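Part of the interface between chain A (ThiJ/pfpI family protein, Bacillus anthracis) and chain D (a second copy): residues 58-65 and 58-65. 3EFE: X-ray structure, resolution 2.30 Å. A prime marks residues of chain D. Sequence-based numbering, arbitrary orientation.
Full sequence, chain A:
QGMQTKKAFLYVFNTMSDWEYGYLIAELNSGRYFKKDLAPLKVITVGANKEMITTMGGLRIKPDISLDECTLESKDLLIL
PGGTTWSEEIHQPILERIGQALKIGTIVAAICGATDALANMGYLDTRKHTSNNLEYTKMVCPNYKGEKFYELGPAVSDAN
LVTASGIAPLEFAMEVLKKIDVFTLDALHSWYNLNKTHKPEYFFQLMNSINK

Chain A, residues 58-65: GLRIKPDI
Chain D, residues 58-65: GLRIKPDI

Residues 58-65 of two copies of a ThiJ/pfpI family protein meet around a near-twofold centre at Ile61 and Ile61′, whose CA atoms lie 4.7 Å apart in a single beta bridge. The stretches run 132° apart from CA 59 to CA 64, so they cross obliquely and bury 461 Å² in all. Backbones are extended from Leu59 to Pro63 (phi/psi -108/141 at Ile61, -118/141 at Ile61′), then turn at Asp64 (-65/-50) and Asp64′ (-64/-50).

Backbone hydrogen bonds are reciprocal: Lys62′ N donates to Arg60 O and Lys62 N to Arg60′ O, both 3.1 Å. The same carbonyls receive CA-H contacts, Ile61′ CA to Arg60 O at 3.3 Å and Ile61 CA to Arg60′ O at 3.4 Å.

Apolar packing involves Leu59, Ile61 and their mates, all buried, with CB sideways and chi1 m, chi2 t. Ile61 CG1 meets Ile61′ CG1 at 3.9 Å; Leu59 CD1 meets Ile61′ CD1, and Ile61 CD1 meets Leu59′ CD1, also at 3.9 Å. Branched aliphatic chains suit this place, having no polar group to leave unpaired.

Water extends the bridge. Water 1 accepts from Arg60 N (3.0 Å) and donates to Lys62′ O (2.7 Å); water 2 accepts from Arg60′ N (3.2 Å) and donates to Lys62 O (2.9 Å) and Asp64 OD1 (3.1 Å). Water 3 accepts from Arg60′ NH2 (3.2 Å) and donates to Lys62 O (2.7 Å) and Asp64 OD1 (2.8 Å).

At the margins, Asp64 (chi1 m) brings OD1 to 3.8 Å from Arg60′ CG. Both arginines have chi1 m, but chi3 is 66° in Arg60 and -21° in Arg60′. Both lysines start t, p, t, and their ends lead away from the other stretch. Gly58 (105/2) and Gly58′ (98/12) adopt angles that call for glycine.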

# COMPACT_ATOMS: atom_id res chain seq x y z
N GLY A 58 0.46 2.02 -11.27
CA GLY A 58 1.17 2.69 -12.35
C GLY A 58 2.65 2.90 -12.08
O GLY A 58 3.37 3.51 -12.90
N LEU A 59 3.12 2.42 -10.93
CA LEU A 59 4.49 2.67 -10.55
C LEU A 59 5.38 1.82 -11.40
O LEU A 59 5.18 0.62 -11.46
CB LEU A 59 4.73 2.34 -9.08
CG LEU A 59 3.84 3.04 -8.06
CD1 LEU A 59 4.20 2.49 -6.65
CD2 LEU A 59 3.87 4.61 -8.20
N ARG A 60 6.41 2.45 -11.99
CA ARG A 60 7.44 1.72 -12.76
C ARG A 60 8.64 1.30 -11.92
O ARG A 60 9.49 2.10 -11.57
CB ARG A 60 7.87 2.55 -13.97
CG ARG A 60 6.72 3.02 -14.81
CD ARG A 60 7.02 2.73 -16.26
NE ARG A 60 7.06 1.28 -16.49
CZ ARG A 60 7.80 0.66 -17.41
NH1 ARG A 60 7.72 -0.65 -17.51
NH2 ARG A 60 8.62 1.33 -18.20
N ILE A 61 8.71 0.01 -11.64
CA ILE A 61 9.66 -0.49 -10.69
C ILE A 61 10.77 -1.28 -11.44
O ILE A 61 10.52 -1.99 -12.38
CB ILE A 61 8.99 -1.37 -9.57
CG1 ILE A 61 8.00 -0.54 -8.73
CG2 ILE A 61 10.08 -2.02 -8.68
CD1 ILE A 61 7.05 -1.38 -7.92
N LYS A 62 12.01 -1.11 -10.98
CA LYS A 62 13.15 -1.70 -11.59
C LYS A 62 13.56 -2.83 -10.69
O LYS A 62 14.05 -2.57 -9.55
CB LYS A 62 14.25 -0.63 -11.67
CG LYS A 62 15.63 -1.17 -12.00
CD LYS A 62 15.71 -1.75 -13.41
CE LYS A 62 17.19 -2.03 -13.81
NZ LYS A 62 18.00 -0.75 -13.74
N PRO A 63 13.36 -4.08 -11.14
CA PRO A 63 13.69 -5.21 -10.28
C PRO A 63 15.15 -5.18 -9.78
O PRO A 63 16.06 -4.86 -10.58
CB PRO A 63 13.49 -6.40 -11.20
CG PRO A 63 12.41 -5.98 -12.15
CD PRO A 63 12.77 -4.53 -12.41
N ASP A 64 15.39 -5.52 -8.51
CA ASP A 64 16.77 -5.61 -8.07
C ASP A 64 17.49 -6.73 -8.78
O ASP A 64 18.57 -6.56 -9.31
CB ASP A 64 16.88 -5.75 -6.58
CG ASP A 64 16.40 -4.44 -5.82
OD1 ASP A 64 16.31 -3.34 -6.46
OD2 ASP A 64 16.11 -4.58 -4.61
N ILE A 65 16.87 -7.90 -8.77
CA ILE A 65 17.45 -9.08 -9.32
C ILE A 65 16.40 -9.82 -10.18
O ILE A 65 15.19 -9.55 -10.07
CB ILE A 65 18.14 -9.92 -8.21
CG1 ILE A 65 17.15 -10.61 -7.30
CG2 ILE A 65 19.08 -8.99 -7.36
CD1 ILE A 65 17.82 -11.40 -6.19
N GLY D 58 11.59 0.05 -0.12
CA GLY D 58 12.78 -0.36 -0.87
C GLY D 58 12.55 -0.51 -2.34
O GLY D 58 13.37 -1.06 -3.03
N LEU D 59 11.41 -0.03 -2.85
CA LEU D 59 11.11 -0.20 -4.26
C LEU D 59 11.78 0.90 -5.06
O LEU D 59 11.57 2.03 -4.76
CB LEU D 59 9.62 -0.17 -4.46
CG LEU D 59 8.70 -1.15 -3.71
CD1 LEU D 59 7.27 -0.70 -4.12
CD2 LEU D 59 9.03 -2.64 -4.07
N ARG D 60 12.58 0.58 -6.07
CA ARG D 60 13.22 1.61 -6.91
C ARG D 60 12.33 2.00 -8.08
O ARG D 60 12.05 1.21 -8.95
CB ARG D 60 14.58 1.16 -7.44
CG ARG D 60 15.47 0.40 -6.43
CD ARG D 60 16.66 1.19 -5.82
NE ARG D 60 17.09 2.36 -6.61
CZ ARG D 60 17.48 2.39 -7.90
NH1 ARG D 60 17.83 3.57 -8.43
NH2 ARG D 60 17.50 1.29 -8.67
N ILE D 61 11.89 3.25 -8.09
CA ILE D 61 10.90 3.70 -9.03
C ILE D 61 11.45 4.79 -9.94
O ILE D 61 12.11 5.71 -9.50
CB ILE D 61 9.63 4.21 -8.24
CG1 ILE D 61 9.00 3.03 -7.49
CG2 ILE D 61 8.65 4.99 -9.16
CD1 ILE D 61 7.93 3.44 -6.42
N LYS D 62 11.07 4.74 -11.20
CA LYS D 62 11.50 5.69 -12.20
C LYS D 62 10.40 6.68 -12.37
O LYS D 62 9.30 6.29 -12.81
CB LYS D 62 11.76 4.95 -13.53
CG LYS D 62 12.33 5.78 -14.71
CD LYS D 62 13.62 6.61 -14.29
CE LYS D 62 14.27 7.45 -15.48
NZ LYS D 62 13.96 6.85 -16.83
N PRO D 63 10.63 7.95 -11.96
CA PRO D 63 9.59 8.95 -12.15
C PRO D 63 9.27 9.11 -13.63
O PRO D 63 10.16 9.04 -14.49
CB PRO D 63 10.22 10.23 -11.55
CG PRO D 63 11.18 9.75 -10.64
CD PRO D 63 11.80 8.56 -11.31
N ASP D 64 7.98 9.25 -13.90
CA ASP D 64 7.48 9.51 -15.25
C ASP D 64 7.96 10.84 -15.77
O ASP D 64 8.42 10.91 -16.90
CB ASP D 64 5.95 9.50 -15.28
CG ASP D 64 5.40 8.12 -15.17
OD1 ASP D 64 6.12 7.21 -15.58
OD2 ASP D 64 4.28 7.92 -14.66
N ILE D 65 7.79 11.88 -14.97
CA ILE D 65 8.20 13.19 -15.32
C ILE D 65 8.81 13.89 -14.09
O ILE D 65 8.75 13.40 -12.95
CB ILE D 65 6.99 14.02 -15.88
CG1 ILE D 65 6.01 14.47 -14.75
CG2 ILE D 65 6.30 13.27 -17.05
CD1 ILE D 65 4.67 15.07 -15.23
O HOH W 1 6.87 5.44 -12.01
O HOH W 2 13.30 -2.47 -6.77
O HOH W 3 16.52 -1.80 -8.84